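Local atomic coordinates of polysaccharide deacetylase-like protein (Bacillus anthracis, PDB entry 4V33), a protein that is a putative polysaccharide deacetylase, a zinc-containing hydrolase with a fibronectin type III domain, and one of two required for osmotic stability and cell-shape maintenance. Residues Pro272-Thr275 with Asn276-Glu279; Asp308-Val311 with Ala312-Lys316. All coordinates share one frame; numbering follows the deposited sequence.

Contact 1: residues Pro272-Thr275 with Asn276-Glu279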
ATOM      1  N   PRO A 272      -1.582  17.841  18.588  1.00 18.88           N
ATOM      2  CA  PRO A 272      -1.924  19.268  18.492  1.00 19.35           C
ATOM      3  C   PRO A 272      -1.749  20.038  19.799  1.00 20.57           C
ATOM      4  O   PRO A 272      -1.694  21.267  19.763  1.00 23.91           O
ATOM      5  CB  PRO A 272      -3.407  19.240  18.104  1.00 22.00           C
ATOM      6  CG  PRO A 272      -3.564  17.960  17.363  1.00 23.76           C
ATOM      7  CD  PRO A 272      -2.687  16.989  18.108  1.00 20.68           C
ATOM      8  N   LYS A 273      -1.640  19.331  20.924  1.00 22.56           N
ATOM      9  CA  LYS A 273      -1.593  19.973  22.238  1.00 23.42           C
ATOM     10  C   LYS A 273      -0.216  19.968  22.902  1.00 23.77           C
ATOM     11  O   LYS A 273      -0.070  20.433  24.033  1.00 27.08           O
ATOM     12  CB  LYS A 273      -2.595  19.300  23.178  1.00 25.46           C
ATOM     13  CG  LYS A 273      -4.032  19.327  22.685  1.00 30.66           C
ATOM     14  CD  LYS A 273      -4.542  20.755  22.560  1.00 34.11           C
ATOM     15  CE  LYS A 273      -6.015  20.786  22.177  1.00 44.43           C
ATOM     16  NZ  LYS A 273      -6.869  20.092  23.185  1.00 49.35           N
ATOM     17  N   ILE A 274       0.792  19.437  22.220  1.00 21.10           N
ATOM     18  CA  ILE A 274       2.125  19.390  22.808  1.00 19.81           C
ATOM     19  C   ILE A 274       3.062  20.373  22.114  1.00 24.34           C
ATOM     20  O   ILE A 274       2.743  20.895  21.045  1.00 25.68           O
ATOM     21  CB  ILE A 274       2.723  17.979  22.741  1.00 20.15           C
ATOM     22  CG1 ILE A 274       2.950  17.569  21.283  1.00 26.14           C
ATOM     23  CG2 ILE A 274       1.786  16.985  23.414  1.00 22.60           C
ATOM     24  CD1 ILE A 274       4.341  17.046  20.997  1.00 25.14           C
ATOM     25  N   THR A 275       4.210  20.636  22.730  1.00 19.64           N
ATOM     26  CA  THR A 275       5.219  21.490  22.103  1.00 21.08           C
ATOM     27  C   THR A 275       6.541  20.763  21.888  1.00 21.11           C
ATOM     28  O   THR A 275       7.420  21.270  21.180  1.00 22.88           O
ATOM     29  CB  THR A 275       5.520  22.759  22.927  1.00 26.63           C
ATOM     30  OG1 THR A 275       6.121  22.387  24.172  1.00 24.78           O
ATOM     31  CG2 THR A 275       4.255  23.576  23.184  1.00 24.91           C
ATOM     32  N   ASN A 276       6.699  19.596  22.507  1.00 21.49           N
ATOM     33  CA  ASN A 276       7.964  18.870  22.412  1.00 19.71           C
ATOM     34  C   ASN A 276       8.017  17.937  21.209  1.00 19.27           C
ATOM     35  O   ASN A 276       8.115  16.709  21.334  1.00 19.54           O
ATOM     36  CB  ASN A 276       8.323  18.159  23.733  1.00 21.49           C
ATOM     37  CG  ASN A 276       7.283  17.140  24.166  1.00 21.90           C
ATOM     38  OD1 ASN A 276       6.080  17.312  23.947  1.00 22.75           O
ATOM     39  ND2 ASN A 276       7.748  16.063  24.791  1.00 21.76           N
ATOM     40  N   TYR A 277       7.957  18.537  20.025  1.00 18.62           N
ATOM     41  CA  TYR A 277       7.877  17.756  18.800  1.00 18.95           C
ATOM     42  C   TYR A 277       9.147  16.948  18.536  1.00 17.59           C
ATOM     43  O   TYR A 277       9.067  15.824  18.050  1.00 19.20           O
ATOM     44  CB  TYR A 277       7.500  18.651  17.607  1.00 21.50           C
ATOM     45  CG  TYR A 277       6.063  19.137  17.683  1.00 21.97           C
ATOM     46  CD1 TYR A 277       5.009  18.246  17.529  1.00 25.73           C
ATOM     47  CD2 TYR A 277       5.760  20.477  17.922  1.00 28.42           C
ATOM     48  CE1 TYR A 277       3.691  18.663  17.601  1.00 29.90           C
ATOM     49  CE2 TYR A 277       4.430  20.910  17.999  1.00 25.69           C
ATOM     50  CZ  TYR A 277       3.404  19.990  17.835  1.00 24.92           C
ATOM     51  OH  TYR A 277       2.073  20.383  17.909  1.00 26.49           O
ATOM     52  N   GLU A 278      10.315  17.500  18.863  1.00 18.47           N
ATOM     53  CA  GLU A 278      11.539  16.732  18.651  1.00 21.95           C
ATOM     54  C   GLU A 278      11.517  15.461  19.499  1.00 21.05           C
ATOM     55  O   GLU A 278      11.813  14.370  19.011  1.00 21.78           O
ATOM     56  CB  GLU A 278      12.792  17.560  18.932  1.00 21.84           C
ATOM     57  CG  GLU A 278      13.040  18.631  17.887  1.00 23.46           C
ATOM     58  CD  GLU A 278      14.449  19.182  17.928  1.00 29.84           C
ATOM     59  OE1 GLU A 278      15.346  18.522  18.498  1.00 29.21           O
ATOM     60  OE2 GLU A 278      14.654  20.285  17.386  1.00 30.22           O
ATOM     61  N   GLU A 279      11.141  15.594  20.763  1.00 20.37           N
ATOM     62  CA  GLU A 279      11.088  14.425  21.632  1.00 20.08           C
ATOM     63  C   GLU A 279      10.048  13.403  21.166  1.00 18.42           C
ATOM     64  O   GLU A 279      10.321  12.205  21.120  1.00 19.50           O
ATOM     65  CB  GLU A 279      10.814  14.830  23.086  1.00 19.27           C
ATOM     66  CG  GLU A 279      10.812  13.645  24.028  1.00 22.63           C
ATOM     67  CD  GLU A 279      10.749  14.038  25.485  1.00 27.11           C
ATOM     68  OE1 GLU A 279      10.648  15.252  25.783  1.00 24.27           O
ATOM     69  OE2 GLU A 279      10.794  13.115  26.332  1.00 28.79           O
TER

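Contact 2: residues Asp308-Val311 with Ala312-Lys316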
ATOM      1  N   ASP A 308      -2.803  21.145  10.525  1.00 24.28           N
ATOM      2  CA  ASP A 308      -1.740  21.539   9.606  1.00 27.47           C
ATOM      3  C   ASP A 308      -0.388  21.684  10.304  1.00 23.58           C
ATOM      4  O   ASP A 308       0.648  21.340   9.734  1.00 23.68           O
ATOM      5  CB  ASP A 308      -2.093  22.842   8.878  1.00 29.56           C
ATOM      6  CG  ASP A 308      -3.168  22.649   7.825  1.00 35.66           C
ATOM      7  OD1 ASP A 308      -3.464  21.487   7.467  1.00 35.92           O
ATOM      8  OD2 ASP A 308      -3.712  23.671   7.345  1.00 41.31           O
ATOM      9  N   LYS A 309      -0.405  22.191  11.534  1.00 24.38           N
ATOM     10  CA  LYS A 309       0.815  22.340  12.318  1.00 24.48           C
ATOM     11  C   LYS A 309       1.460  20.982  12.583  1.00 22.90           C
ATOM     12  O   LYS A 309       2.672  20.823  12.439  1.00 23.72           O
ATOM     13  CB  LYS A 309       0.523  23.050  13.643  1.00 29.69           C
ATOM     14  CG  LYS A 309       1.652  22.971  14.660  1.00 32.76           C
ATOM     15  CD  LYS A 309       2.784  23.912  14.315  1.00 44.28           C
ATOM     16  CE  LYS A 309       3.946  23.785  15.294  1.00 44.31           C
ATOM     17  NZ  LYS A 309       5.168  24.470  14.789  1.00 45.43           N
ATOM     18  N   VAL A 310       0.644  20.009  12.972  1.00 19.45           N
ATOM     19  CA  VAL A 310       1.137  18.661  13.242  1.00 19.04           C
ATOM     20  C   VAL A 310       1.686  18.008  11.979  1.00 20.11           C
ATOM     21  O   VAL A 310       2.726  17.352  12.026  1.00 20.66           O
ATOM     22  CB  VAL A 310       0.053  17.770  13.888  1.00 19.44           C
ATOM     23  CG1 VAL A 310       0.513  16.310  13.989  1.00 19.22           C
ATOM     24  CG2 VAL A 310      -0.301  18.305  15.271  1.00 23.56           C
ATOM     25  N   VAL A 311       0.991  18.181  10.855  1.00 18.54           N
ATOM     26  CA  VAL A 311       1.482  17.648   9.584  1.00 19.07           C
ATOM     27  C   VAL A 311       2.848  18.236   9.243  1.00 20.53           C
ATOM     28  O   VAL A 311       3.762  17.510   8.851  1.00 20.63           O
ATOM     29  CB  VAL A 311       0.501  17.905   8.412  1.00 19.24           C
ATOM     30  CG1 VAL A 311       1.134  17.502   7.078  1.00 20.45           C
ATOM     31  CG2 VAL A 311      -0.783  17.130   8.614  1.00 19.43           C
ATOM     32  N   ALA A 312       2.991  19.546   9.404  1.00 21.13           N
ATOM     33  CA  ALA A 312       4.261  20.190   9.092  1.00 20.64           C
ATOM     34  C   ALA A 312       5.406  19.691   9.977  1.00 20.03           C
ATOM     35  O   ALA A 312       6.534  19.529   9.505  1.00 24.42           O
ATOM     36  CB  ALA A 312       4.133  21.691   9.176  1.00 20.93           C
ATOM     37  N   GLU A 313       5.120  19.446  11.257  1.00 20.60           N
ATOM     38  CA  GLU A 313       6.144  18.916  12.151  1.00 20.68           C
ATOM     39  C   GLU A 313       6.481  17.475  11.773  1.00 20.69           C
ATOM     40  O   GLU A 313       7.654  17.095  11.706  1.00 22.07           O
ATOM     41  CB  GLU A 313       5.691  18.991  13.618  1.00 22.34           C
ATOM     42  CG  GLU A 313       5.544  20.411  14.161  1.00 21.32           C
ATOM     43  CD  GLU A 313       6.873  21.122  14.369  1.00 33.36           C
ATOM     44  OE1 GLU A 313       7.937  20.486  14.226  1.00 27.54           O
ATOM     45  OE2 GLU A 313       6.851  22.332  14.684  1.00 33.73           O
ATOM     46  N   THR A 314       5.443  16.687  11.504  1.00 18.91           N
ATOM     47  CA  THR A 314       5.605  15.286  11.151  1.00 19.24           C
ATOM     48  C   THR A 314       6.427  15.128   9.870  1.00 20.05           C
ATOM     49  O   THR A 314       7.248  14.216   9.764  1.00 18.88           O
ATOM     50  CB  THR A 314       4.227  14.615  11.022  1.00 19.35           C
ATOM     51  OG1 THR A 314       3.520  14.780  12.258  1.00 18.22           O
ATOM     52  CG2 THR A 314       4.352  13.118  10.722  1.00 18.76           C
ATOM     53  N   LYS A 315       6.225  16.044   8.923  1.00 17.91           N
ATOM     54  CA  LYS A 315       6.883  16.011   7.617  1.00 19.81           C
ATOM     55  C   LYS A 315       8.404  16.090   7.751  1.00 22.55           C
ATOM     56  O   LYS A 315       9.142  15.626   6.884  1.00 22.09           O
ATOM     57  CB  LYS A 315       6.390  17.189   6.765  1.00 20.64           C
ATOM     58  CG  LYS A 315       6.844  17.160   5.317  1.00 23.25           C
ATOM     59  CD  LYS A 315       6.128  18.217   4.494  1.00 26.08           C
ATOM     60  CE  LYS A 315       6.481  18.103   3.014  1.00 27.84           C
ATOM     61  NZ  LYS A 315       5.750  19.105   2.187  1.00 30.43           N
ATOM     62  N   LYS A 316       8.870  16.694   8.840  1.00 22.33           N
ATOM     63  CA  LYS A 316      10.305  16.815   9.073  1.00 21.16           C
ATOM     64  C   LYS A 316      10.979  15.458   9.282  1.00 22.37           C
ATOM     65  O   LYS A 316      12.181  15.308   9.018  1.00 25.67           O
ATOM     66  CB  LYS A 316      10.569  17.703  10.287  1.00 21.84           C
ATOM     67  CG  LYS A 316      10.085  19.132  10.131  1.00 22.16           C
ATOM     68  CD  LYS A 316      10.201  19.884  11.451  1.00 23.26           C
ATOM     69  CE  LYS A 316       9.645  21.293  11.323  1.00 29.53           C
ATOM     70  NZ  LYS A 316       9.754  22.047  12.606  1.00 30.28           N
TER

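Contact 1: residues Pro272-Thr275 with Asn276-Glu279
At the entry to helix 277-292, Ile274 reaches forward from the incoming loop and lies against the ring of Tyr277, the first residue of the helix. Its terminal methyl does the touching: CD1 of Ile274 sits over one face of the ring, 4.1 Å from the centroid of the Tyr277 ring and 28° off the ring normal, a CH-pi contact. The methyl is displaced toward one side of the ring, where Ile274 CD1 comes within 3.7 Å of Tyr277 CD1. With chi1 at 65°, CG1 of Ile274 stands between its own backbone N and carbonyl carbon, and from there the branch runs across that face of the ring.

The turn that brings the two together is an inverse gamma turn centred on Asn276, closed by a weak hydrogen bond from Tyr277 N to Thr275 O at 3.0 Å with an N-H...O angle of 140°. Asn276 occupies the N-cap position, yet its side chain makes no capping bond. Instead ND2 of Asn276 donates to OE1 of Glu279 at 3.2 Å; the acceptor lies almost in the amide plane, while the donor approaches from well above the carboxylate plane. The amide oxygen faces the other way, and Asn276 OD1 packs 3.4 Å from Ile274 CD1, the two side chains crossing at about a right angle. Asn276 N is buried by the turn and has no polar partner. At the far end of the ring, the hydroxyl of Tyr277 is hydrogen-bonded to the carbonyl of Leu271, tying the first helical residue to the one just before Pro272.

Contact 2: residues Asp308-Val311 with Ala312-Lys316
Lys309 and Glu313, one helical turn apart, lean together at a slant and meet through their charged ends. NZ of Lys309 lies 2.7 Å from OE2 of Glu313, a salt bridge that uses the anti lone pair of that oxygen. Both chains bend at chi2 (76° in Lys309, -71° in Glu313), which turns the lysine toward the next turn and lets its CE pass 3.9 Å from Glu313 CG. The other carboxylate oxygen serves a second lysine: Lys316 NZ approaches Glu313 OE1 from above the carboxylate plane at 2.9 Å. One carboxylate thus lies between two ammonium groups, which would be expected to favour its ionised form and offset the repulsion between them.

Round the helix from this network, Thr314 turns its hydroxyl back to the preceding turn. OG1 of Thr314 donates to Val310 O at 2.7 Å, coming from above the carbonyl plane, while the backbone Thr314 N takes the same oxygen at 2.8 Å. Two donors from one residue therefore grip a single carbonyl, and the hydroxyl bond holds the threonine in this rotamer. OG1 of Thr314 also lies 3.8 Å from CG1 of Val310, on the buried side of the helix. Lys315 extends away to salt-bridge Asp336. Salt bridges and threonine hydroxyl-to-carbonyl bonds spanning four residues are common in alpha-helices; this one is amphipathic, burying Val310, Val311 and Thr314 and exposing Asp308, Ala312 and Lys315.

Contacts 1 and 2 show how the N-terminal turn of one helix can pack against the side of another. Their centres lie 11 Å apart, and Tyr277 is the main point of meeting: its CD2 packs 3.8 Å from CG of Glu313, and its CE2 lies 4.0 Å from CE of Lys309. The salt-bridged pair of contact 2 thus presents its aliphatic portions to the ring that contact 1 positions, with Glu313 CG and Ile274 CD1 on opposite faces. Pro272 adds a second junction, its N 3.6 Å from CG2 of Val310. The zinc ion, held by Asp206, His264 and His268, is about 13 Å from the side chain of Pro272 and about 14 Å from that of Val310.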